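Local coordinates for protein Hen1 (Anabaena variabilis, PDB 3JWH) that probably methylates the 2'-hydroxyl of the 3'-terminal nucleotide of RNA, with S-adenosylmethionine as the likely methyl donor, at residues A[124-138]-A[171-184]. Sequence-based numbering, arbitrary orientation.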
ATOM      1  N   GLU A 124      -6.556   0.268 -11.194  1.00 18.40           N
ATOM      2  CA  GLU A 124      -7.735   0.597 -10.396  1.00 19.93           C
ATOM      3  C   GLU A 124      -8.788  -0.498 -10.455  1.00 20.25           C
ATOM      4  O   GLU A 124      -9.374  -0.841  -9.438  1.00 17.55           O
ATOM      5  CB  GLU A 124      -8.355   1.929 -10.847  1.00 19.42           C
ATOM      6  CG  GLU A 124      -7.597   3.171 -10.377  1.00 26.38           C
ATOM      7  CD  GLU A 124      -8.011   4.438 -11.124  1.00 29.66           C
ATOM      8  OE1 GLU A 124      -9.028   4.397 -11.853  1.00 31.59           O
ATOM      9  OE2 GLU A 124      -7.325   5.474 -10.976  1.00 27.79           O
ATOM     10  N   ARG A 125      -9.038  -1.037 -11.648  1.00 23.88           N
ATOM     11  CA  ARG A 125     -10.015  -2.108 -11.798  1.00 25.79           C
ATOM     12  C   ARG A 125      -9.491  -3.371 -11.150  1.00 23.92           C
ATOM     13  O   ARG A 125     -10.192  -4.017 -10.379  1.00 26.33           O
ATOM     14  CB  ARG A 125     -10.326  -2.365 -13.270  1.00 29.34           C
ATOM     15  CG  ARG A 125     -11.282  -1.343 -13.867  1.00 35.47           C
ATOM     16  CD  ARG A 125     -11.720  -1.773 -15.248  1.00 39.83           C
ATOM     17  NE  ARG A 125     -10.577  -1.868 -16.148  1.00 43.64           N
ATOM     18  CZ  ARG A 125      -9.911  -0.820 -16.620  1.00 45.04           C
ATOM     19  NH1 ARG A 125     -10.283   0.412 -16.282  1.00 47.45           N
ATOM     20  NH2 ARG A 125      -8.873  -1.002 -17.428  1.00 46.19           N
ATOM     21  N   VAL A 126      -8.251  -3.720 -11.461  1.00 21.03           N
ATOM     22  CA  VAL A 126      -7.645  -4.898 -10.875  1.00 19.76           C
ATOM     23  C   VAL A 126      -7.816  -4.874  -9.354  1.00 22.53           C
ATOM     24  O   VAL A 126      -8.185  -5.872  -8.736  1.00 22.11           O
ATOM     25  CB  VAL A 126      -6.144  -4.955 -11.193  1.00 22.14           C
ATOM     26  CG1 VAL A 126      -5.498  -6.135 -10.473  1.00 21.44           C
ATOM     27  CG2 VAL A 126      -5.942  -5.059 -12.693  1.00 21.19           C
ATOM     28  N   LEU A 127      -7.565  -3.713  -8.760  1.00 21.36           N
ATOM     29  CA  LEU A 127      -7.646  -3.561  -7.318  1.00 19.33           C
ATOM     30  C   LEU A 127      -9.042  -3.365  -6.705  1.00 19.54           C
ATOM     31  O   LEU A 127      -9.430  -4.084  -5.777  1.00 17.91           O
ATOM     32  CB  LEU A 127      -6.728  -2.403  -6.892  1.00 20.00           C
ATOM     33  CG  LEU A 127      -6.808  -1.875  -5.459  1.00 21.04           C
ATOM     34  CD1 LEU A 127      -6.310  -2.914  -4.465  1.00 20.52           C
ATOM     35  CD2 LEU A 127      -5.958  -0.616  -5.373  1.00 22.75           C
ATOM     36  N   PHE A 128      -9.799  -2.402  -7.212  1.00 17.59           N
ATOM     37  CA  PHE A 128     -11.111  -2.126  -6.642  1.00 18.66           C
ATOM     38  C   PHE A 128     -12.295  -2.891  -7.219  1.00 18.67           C
ATOM     39  O   PHE A 128     -13.399  -2.792  -6.699  1.00 16.61           O
ATOM     40  CB  PHE A 128     -11.378  -0.621  -6.708  1.00 18.41           C
ATOM     41  CG  PHE A 128     -10.417   0.203  -5.887  1.00 18.06           C
ATOM     42  CD1 PHE A 128     -10.471   0.173  -4.492  1.00 16.87           C
ATOM     43  CD2 PHE A 128      -9.465   1.007  -6.505  1.00 14.70           C
ATOM     44  CE1 PHE A 128      -9.589   0.937  -3.728  1.00 18.34           C
ATOM     45  CE2 PHE A 128      -8.580   1.771  -5.752  1.00 17.92           C
ATOM     46  CZ  PHE A 128      -8.642   1.738  -4.361  1.00 15.70           C
ATOM     47  N   GLU A 129     -12.062  -3.669  -8.272  1.00 21.90           N
ATOM     48  CA  GLU A 129     -13.130  -4.431  -8.925  1.00 25.62           C
ATOM     49  C   GLU A 129     -12.820  -5.923  -8.884  1.00 26.34           C
ATOM     50  O   GLU A 129     -13.587  -6.712  -8.322  1.00 26.72           O
ATOM     51  CB  GLU A 129     -13.276  -3.948 -10.374  1.00 29.76           C
ATOM     52  CG  GLU A 129     -14.545  -4.364 -11.102  1.00 36.08           C
ATOM     53  CD  GLU A 129     -14.615  -3.753 -12.497  1.00 40.57           C
ATOM     54  OE1 GLU A 129     -14.857  -2.531 -12.599  1.00 42.73           O
ATOM     55  OE2 GLU A 129     -14.403  -4.485 -13.491  1.00 43.71           O
ATOM     56  N   PHE A 130     -11.681  -6.301  -9.461  1.00 25.87           N
ATOM     57  CA  PHE A 130     -11.253  -7.691  -9.492  1.00 23.96           C
ATOM     58  C   PHE A 130     -10.977  -8.271  -8.091  1.00 25.47           C
ATOM     59  O   PHE A 130     -11.735  -9.112  -7.600  1.00 26.81           O
ATOM     60  CB  PHE A 130     -10.004  -7.821 -10.374  1.00 23.21           C
ATOM     61  CG  PHE A 130      -9.569  -9.235 -10.604  1.00 27.22           C
ATOM     62  CD1 PHE A 130     -10.373 -10.112 -11.336  1.00 30.38           C
ATOM     63  CD2 PHE A 130      -8.373  -9.706 -10.078  1.00 26.58           C
ATOM     64  CE1 PHE A 130      -9.990 -11.441 -11.541  1.00 30.15           C
ATOM     65  CE2 PHE A 130      -7.979 -11.033 -10.275  1.00 31.94           C
ATOM     66  CZ  PHE A 130      -8.794 -11.903 -11.011  1.00 31.63           C
ATOM     67  N   ALA A 131      -9.887  -7.841  -7.449  1.00 23.74           N
ATOM     68  CA  ALA A 131      -9.551  -8.354  -6.118  1.00 21.76           C
ATOM     69  C   ALA A 131     -10.641  -7.966  -5.124  1.00 21.45           C
ATOM     70  O   ALA A 131     -11.199  -8.805  -4.423  1.00 21.51           O
ATOM     71  CB  ALA A 131      -8.201  -7.800  -5.669  1.00 22.00           C
ATOM     72  N   GLN A 132     -10.945  -6.674  -5.097  1.00 21.52           N
ATOM     73  CA  GLN A 132     -11.961  -6.116  -4.231  1.00 17.79           C
ATOM     74  C   GLN A 132     -11.820  -6.515  -2.768  1.00 15.49           C
ATOM     75  O   GLN A 132     -12.751  -7.039  -2.177  1.00 15.03           O
ATOM     76  CB  GLN A 132     -13.351  -6.502  -4.746  1.00 21.68           C
ATOM     77  CG  GLN A 132     -14.462  -5.552  -4.341  1.00 24.32           C
ATOM     78  CD  GLN A 132     -15.731  -5.741  -5.172  1.00 25.60           C
ATOM     79  OE1 GLN A 132     -15.667  -6.046  -6.361  1.00 27.83           O
ATOM     80  NE2 GLN A 132     -16.875  -5.532  -4.557  1.00 24.06           N
ATOM     81  N   PRO A 133     -10.644  -6.272  -2.155  1.00 12.87           N
ATOM     82  CA  PRO A 133     -10.531  -6.646  -0.749  1.00 13.42           C
ATOM     83  C   PRO A 133     -11.382  -5.715   0.142  1.00 14.02           C
ATOM     84  O   PRO A 133     -11.839  -4.666  -0.301  1.00 12.63           O
ATOM     85  CB  PRO A 133      -9.018  -6.532  -0.469  1.00 13.39           C
ATOM     86  CG  PRO A 133      -8.563  -5.488  -1.441  1.00 14.84           C
ATOM     87  CD  PRO A 133      -9.369  -5.757  -2.694  1.00 10.37           C
ATOM     88  N   LYS A 134     -11.615  -6.122   1.378  1.00 15.72           N
ATOM     89  CA  LYS A 134     -12.391  -5.304   2.301  1.00 18.29           C
ATOM     90  C   LYS A 134     -11.683  -3.968   2.567  1.00 17.17           C
ATOM     91  O   LYS A 134     -12.320  -2.914   2.603  1.00 16.36           O
ATOM     92  CB  LYS A 134     -12.580  -6.042   3.624  1.00 19.20           C
ATOM     93  CG  LYS A 134     -13.529  -5.333   4.586  1.00 24.57           C
ATOM     94  CD  LYS A 134     -13.731  -6.116   5.879  1.00 26.80           C
ATOM     95  CE  LYS A 134     -14.851  -5.502   6.716  1.00 31.11           C
ATOM     96  NZ  LYS A 134     -15.187  -6.340   7.912  1.00 34.50           N
ATOM     97  N   ILE A 135     -10.368  -4.025   2.722  1.00 15.36           N
ATOM     98  CA  ILE A 135      -9.569  -2.835   3.012  1.00 16.74           C
ATOM     99  C   ILE A 135      -8.500  -2.577   1.968  1.00 13.24           C
ATOM    100  O   ILE A 135      -7.871  -3.514   1.493  1.00 16.72           O
ATOM    101  CB  ILE A 135      -8.828  -2.975   4.377  1.00 17.46           C
ATOM    102  CG1 ILE A 135      -9.828  -3.193   5.504  1.00 17.91           C
ATOM    103  CG2 ILE A 135      -7.947  -1.757   4.638  1.00 17.63           C
ATOM    104  CD1 ILE A 135     -10.899  -2.150   5.549  1.00 22.57           C
ATOM    105  N   VAL A 136      -8.297  -1.311   1.623  1.00 12.47           N
ATOM    106  CA  VAL A 136      -7.233  -0.909   0.696  1.00 12.34           C
ATOM    107  C   VAL A 136      -6.514   0.329   1.254  1.00 13.72           C
ATOM    108  O   VAL A 136      -7.133   1.372   1.445  1.00 15.09           O
ATOM    109  CB  VAL A 136      -7.747  -0.512  -0.702  1.00 10.21           C
ATOM    110  CG1 VAL A 136      -6.565  -0.265  -1.601  1.00  8.37           C
ATOM    111  CG2 VAL A 136      -8.652  -1.595  -1.279  1.00 13.48           C
ATOM    112  N   ILE A 137      -5.216   0.224   1.500  1.00 14.79           N
ATOM    113  CA  ILE A 137      -4.468   1.366   2.000  1.00 16.53           C
ATOM    114  C   ILE A 137      -3.507   1.854   0.925  1.00 16.30           C
ATOM    115  O   ILE A 137      -2.695   1.091   0.417  1.00 18.24           O
ATOM    116  CB  ILE A 137      -3.712   1.008   3.310  1.00 16.79           C
ATOM    117  CG1 ILE A 137      -4.732   0.707   4.400  1.00 13.35           C
ATOM    118  CG2 ILE A 137      -2.801   2.187   3.747  1.00 13.13           C
ATOM    119  CD1 ILE A 137      -4.411  -0.524   5.246  1.00 15.95           C
ATOM    120  N   VAL A 138      -3.646   3.129   0.566  1.00 16.45           N
ATOM    121  CA  VAL A 138      -2.824   3.786  -0.451  1.00 17.38           C
ATOM    122  C   VAL A 138      -2.117   5.040   0.105  1.00 20.02           C
ATOM    123  O   VAL A 138      -2.761   5.907   0.692  1.00 17.91           O
ATOM    124  CB  VAL A 138      -3.701   4.254  -1.632  1.00 18.26           C
ATOM    125  CG1 VAL A 138      -2.824   4.932  -2.704  1.00 17.19           C
ATOM    126  CG2 VAL A 138      -4.484   3.080  -2.199  1.00 12.01           C
ATOM    127  N   PHE A 171      -4.734  13.967  -5.233  1.00 32.21           N
ATOM    128  CA  PHE A 171      -4.867  12.700  -4.531  1.00 29.95           C
ATOM    129  C   PHE A 171      -6.281  12.479  -4.010  1.00 31.58           C
ATOM    130  O   PHE A 171      -6.851  11.396  -4.172  1.00 30.38           O
ATOM    131  CB  PHE A 171      -3.907  12.639  -3.344  1.00 27.45           C
ATOM    132  CG  PHE A 171      -3.932  11.324  -2.614  1.00 22.55           C
ATOM    133  CD1 PHE A 171      -3.600  10.138  -3.275  1.00 19.00           C
ATOM    134  CD2 PHE A 171      -4.288  11.267  -1.275  1.00 22.17           C
ATOM    135  CE1 PHE A 171      -3.623   8.919  -2.601  1.00 18.26           C
ATOM    136  CE2 PHE A 171      -4.313  10.051  -0.589  1.00 20.70           C
ATOM    137  CZ  PHE A 171      -3.978   8.875  -1.255  1.00 19.85           C
ATOM    138  N   GLN A 172      -6.839  13.500  -3.365  1.00 31.19           N
ATOM    139  CA  GLN A 172      -8.181  13.390  -2.820  1.00 32.79           C
ATOM    140  C   GLN A 172      -9.282  13.292  -3.872  1.00 30.90           C
ATOM    141  O   GLN A 172     -10.301  12.649  -3.637  1.00 31.47           O
ATOM    142  CB  GLN A 172      -8.449  14.532  -1.833  1.00 34.38           C
ATOM    143  CG  GLN A 172      -7.876  14.210  -0.457  1.00 37.58           C
ATOM    144  CD  GLN A 172      -8.115  15.275   0.590  1.00 39.50           C
ATOM    145  OE1 GLN A 172      -9.242  15.724   0.801  1.00 41.06           O
ATOM    146  NE2 GLN A 172      -7.044  15.672   1.276  1.00 40.56           N
ATOM    147  N   ASN A 173      -9.083  13.906  -5.030  1.00 30.44           N
ATOM    148  CA  ASN A 173     -10.079  13.821  -6.095  1.00 30.02           C
ATOM    149  C   ASN A 173      -9.994  12.416  -6.683  1.00 28.53           C
ATOM    150  O   ASN A 173     -11.006  11.814  -7.042  1.00 28.64           O
ATOM    151  CB  ASN A 173      -9.801  14.836  -7.210  1.00 31.74           C
ATOM    152  CG  ASN A 173      -9.989  16.275  -6.764  1.00 36.89           C
ATOM    153  OD1 ASN A 173     -10.761  16.573  -5.839  1.00 36.76           O
ATOM    154  ND2 ASN A 173      -9.293  17.188  -7.443  1.00 39.55           N
ATOM    155  N   TRP A 174      -8.768  11.912  -6.794  1.00 27.39           N
ATOM    156  CA  TRP A 174      -8.528  10.580  -7.323  1.00 24.90           C
ATOM    157  C   TRP A 174      -9.263   9.568  -6.458  1.00 24.81           C
ATOM    158  O   TRP A 174      -9.976   8.708  -6.976  1.00 25.77           O
ATOM    159  CB  TRP A 174      -7.035  10.245  -7.312  1.00 23.60           C
ATOM    160  CG  TRP A 174      -6.766   8.798  -7.639  1.00 23.05           C
ATOM    161  CD1 TRP A 174      -6.839   8.207  -8.878  1.00 20.80           C
ATOM    162  CD2 TRP A 174      -6.497   7.741  -6.709  1.00 21.03           C
ATOM    163  NE1 TRP A 174      -6.645   6.851  -8.768  1.00 21.99           N
ATOM    164  CE2 TRP A 174      -6.436   6.535  -7.449  1.00 20.78           C
ATOM    165  CE3 TRP A 174      -6.306   7.694  -5.322  1.00 20.25           C
ATOM    166  CZ2 TRP A 174      -6.195   5.292  -6.843  1.00 21.32           C
ATOM    167  CZ3 TRP A 174      -6.062   6.453  -4.719  1.00 19.58           C
ATOM    168  CH2 TRP A 174      -6.012   5.273  -5.479  1.00 18.56           C
ATOM    169  N   ALA A 175      -9.092   9.691  -5.140  1.00 23.64           N
ATOM    170  CA  ALA A 175      -9.705   8.776  -4.187  1.00 21.19           C
ATOM    171  C   ALA A 175     -11.213   8.898  -4.113  1.00 22.26           C
ATOM    172  O   ALA A 175     -11.915   7.903  -3.950  1.00 18.77           O
ATOM    173  CB  ALA A 175      -9.096   8.972  -2.806  1.00 22.26           C
ATOM    174  N   ASN A 176     -11.716  10.122  -4.212  1.00 25.30           N
ATOM    175  CA  ASN A 176     -13.150  10.326  -4.167  1.00 26.47           C
ATOM    176  C   ASN A 176     -13.731   9.751  -5.458  1.00 26.93           C
ATOM    177  O   ASN A 176     -14.804   9.152  -5.442  1.00 29.94           O
ATOM    178  CB  ASN A 176     -13.492  11.816  -4.031  1.00 27.19           C
ATOM    179  CG  ASN A 176     -13.241  12.346  -2.624  1.00 29.58           C
ATOM    180  OD1 ASN A 176     -13.533  11.676  -1.634  1.00 28.71           O
ATOM    181  ND2 ASN A 176     -12.714  13.567  -2.534  1.00 29.94           N
ATOM    182  N   LYS A 177     -13.027   9.925  -6.568  1.00 26.66           N
ATOM    183  CA  LYS A 177     -13.499   9.376  -7.836  1.00 30.16           C
ATOM    184  C   LYS A 177     -13.554   7.858  -7.694  1.00 29.24           C
ATOM    185  O   LYS A 177     -14.363   7.214  -8.346  1.00 31.11           O
ATOM    186  CB  LYS A 177     -12.567   9.739  -9.000  1.00 31.30           C
ATOM    187  CG  LYS A 177     -12.827  11.088  -9.659  1.00 35.86           C
ATOM    188  CD  LYS A 177     -14.010  11.039 -10.605  1.00 40.80           C
ATOM    189  CE  LYS A 177     -14.260  12.400 -11.239  1.00 43.83           C
ATOM    190  NZ  LYS A 177     -15.383  12.406 -12.234  1.00 43.86           N
ATOM    191  N   ILE A 178     -12.698   7.285  -6.846  1.00 26.98           N
ATOM    192  CA  ILE A 178     -12.711   5.838  -6.666  1.00 26.31           C
ATOM    193  C   ILE A 178     -13.997   5.401  -5.968  1.00 26.50           C
ATOM    194  O   ILE A 178     -14.620   4.416  -6.361  1.00 22.86           O
ATOM    195  CB  ILE A 178     -11.495   5.337  -5.835  1.00 25.21           C
ATOM    196  CG1 ILE A 178     -10.198   5.451  -6.655  1.00 23.79           C
ATOM    197  CG2 ILE A 178     -11.715   3.900  -5.410  1.00 24.77           C
ATOM    198  CD1 ILE A 178     -10.166   4.576  -7.908  1.00 18.97           C
ATOM    199  N   THR A 179     -14.412   6.143  -4.947  1.00 25.12           N
ATOM    200  CA  THR A 179     -15.620   5.769  -4.219  1.00 25.01           C
ATOM    201  C   THR A 179     -16.893   5.998  -5.030  1.00 24.39           C
ATOM    202  O   THR A 179     -17.977   5.606  -4.608  1.00 21.00           O
ATOM    203  CB  THR A 179     -15.758   6.561  -2.911  1.00 24.45           C
ATOM    204  OG1 THR A 179     -16.150   7.895  -3.230  1.00 24.05           O
ATOM    205  CG2 THR A 179     -14.431   6.578  -2.138  1.00 19.29           C
ATOM    206  N   GLU A 180     -16.753   6.653  -6.176  1.00 26.72           N
ATOM    207  CA  GLU A 180     -17.884   6.942  -7.053  1.00 28.20           C
ATOM    208  C   GLU A 180     -18.059   5.824  -8.076  1.00 28.94           C
ATOM    209  O   GLU A 180     -19.172   5.546  -8.515  1.00 29.50           O
ATOM    210  CB  GLU A 180     -17.664   8.275  -7.774  1.00 29.33           C
ATOM    211  CG  GLU A 180     -17.999   9.508  -6.947  1.00 32.85           C
ATOM    212  CD  GLU A 180     -17.316  10.779  -7.457  1.00 37.87           C
ATOM    213  OE1 GLU A 180     -17.056  10.887  -8.680  1.00 35.60           O
ATOM    214  OE2 GLU A 180     -17.045  11.684  -6.628  1.00 40.38           O
ATOM    215  N   ARG A 181     -16.952   5.186  -8.443  1.00 29.31           N
ATOM    216  CA  ARG A 181     -16.961   4.104  -9.419  1.00 29.50           C
ATOM    217  C   ARG A 181     -16.988   2.732  -8.784  1.00 29.02           C
ATOM    218  O   ARG A 181     -17.564   1.795  -9.344  1.00 29.90           O
ATOM    219  CB  ARG A 181     -15.734   4.198 -10.335  1.00 30.83           C
ATOM    220  CG  ARG A 181     -15.854   5.261 -11.422  1.00 36.31           C
ATOM    221  CD  ARG A 181     -14.699   5.176 -12.407  1.00 39.34           C
ATOM    222  NE  ARG A 181     -13.440   5.613 -11.813  1.00 41.68           N
ATOM    223  CZ  ARG A 181     -12.265   5.024 -12.020  1.00 43.53           C
ATOM    224  NH1 ARG A 181     -12.173   3.957 -12.806  1.00 42.78           N
ATOM    225  NH2 ARG A 181     -11.176   5.512 -11.447  1.00 42.97           N
ATOM    226  N   PHE A 182     -16.370   2.621  -7.613  1.00 25.34           N
ATOM    227  CA  PHE A 182     -16.287   1.357  -6.906  1.00 22.18           C
ATOM    228  C   PHE A 182     -17.015   1.344  -5.560  1.00 22.69           C
ATOM    229  O   PHE A 182     -17.266   2.388  -4.972  1.00 24.07           O
ATOM    230  CB  PHE A 182     -14.812   1.013  -6.754  1.00 21.62           C
ATOM    231  CG  PHE A 182     -14.076   1.009  -8.062  1.00 24.08           C
ATOM    232  CD1 PHE A 182     -14.218  -0.055  -8.952  1.00 22.67           C
ATOM    233  CD2 PHE A 182     -13.282   2.097  -8.434  1.00 21.57           C
ATOM    234  CE1 PHE A 182     -13.584  -0.035 -10.186  1.00 24.22           C
ATOM    235  CE2 PHE A 182     -12.647   2.122  -9.665  1.00 22.76           C
ATOM    236  CZ  PHE A 182     -12.793   1.058 -10.545  1.00 23.92           C
ATOM    237  N   ALA A 183     -17.354   0.151  -5.078  1.00 19.94           N
ATOM    238  CA  ALA A 183     -18.088   0.010  -3.815  1.00 19.63           C
ATOM    239  C   ALA A 183     -17.240   0.270  -2.566  1.00 19.06           C
ATOM    240  O   ALA A 183     -17.116  -0.589  -1.692  1.00 18.35           O
ATOM    241  CB  ALA A 183     -18.740  -1.394  -3.738  1.00 15.06           C
ATOM    242  N   TYR A 184     -16.660   1.460  -2.482  1.00 21.08           N
ATOM    243  CA  TYR A 184     -15.829   1.812  -1.335  1.00 21.98           C
ATOM    244  C   TYR A 184     -16.112   3.211  -0.825  1.00 22.89           C
ATOM    245  O   TYR A 184     -16.650   4.050  -1.537  1.00 23.45           O
ATOM    246  CB  TYR A 184     -14.333   1.766  -1.692  1.00 20.37           C
ATOM    247  CG  TYR A 184     -13.774   0.395  -1.910  1.00 20.50           C
ATOM    248  CD1 TYR A 184     -13.974  -0.278  -3.117  1.00 20.23           C
ATOM    249  CD2 TYR A 184     -13.078  -0.258  -0.893  1.00 18.06           C
ATOM    250  CE1 TYR A 184     -13.498  -1.569  -3.300  1.00 18.81           C
ATOM    251  CE2 TYR A 184     -12.604  -1.547  -1.073  1.00 20.80           C
ATOM    252  CZ  TYR A 184     -12.816  -2.200  -2.276  1.00 21.16           C
ATOM    253  OH  TYR A 184     -12.338  -3.489  -2.453  1.00 23.63           O
TER
HETATM  254  O   HOH W   1     -15.845  -2.073  -6.280  1.00 34.92           O
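Phe128 meets Ile178 with a face of its ring and Tyr184 with an edge. CG2 of Ile178 sits squarely over the centre of that face, 3.7 Å from the centroid of the Phe128 ring, while Leu127 CD2 covers the opposite face. The edge is turned to the face of Tyr184 (T-shaped, planes 74° apart), Phe128 CD1 coming within 3.7 Å of Tyr184 CE1. A chi1 of -63° sets the Phe128 ring beside its backbone N, against both partners. Phe128 CB makes a CH-pi contact over the face of Phe182, 3.4 Å from Phe182 CG; Arg181 CB covers the other face of that ring. This aromatic cluster joins helix 117-131 to the residues leading from helix 168-181 into strand 184-188, on one side of the Rossmann-like methyltransferase sheet. From strand 135-141, Val136 CG2 meets the Tyr184 ring and Val138 CG1 meets Phe171 and Trp174. Tyr184 OH donates to Pro133 O at 2.5 Å, in the carbonyl plane and on a lone pair. A phenylalanine here would probably leave Pro133 O without this donor, and the loop less firmly tied to the strand. At the far end, the extended Glu124 divides its carboxylate: Arg181 NH2 donates an almost straight hydrogen bond to OE1 within a salt bridge, modelled very short, and OE2 receives Trp174 NE1 at 2.7 Å, from above the carboxylate plane. A water bridges Phe128 O and Ala183 N.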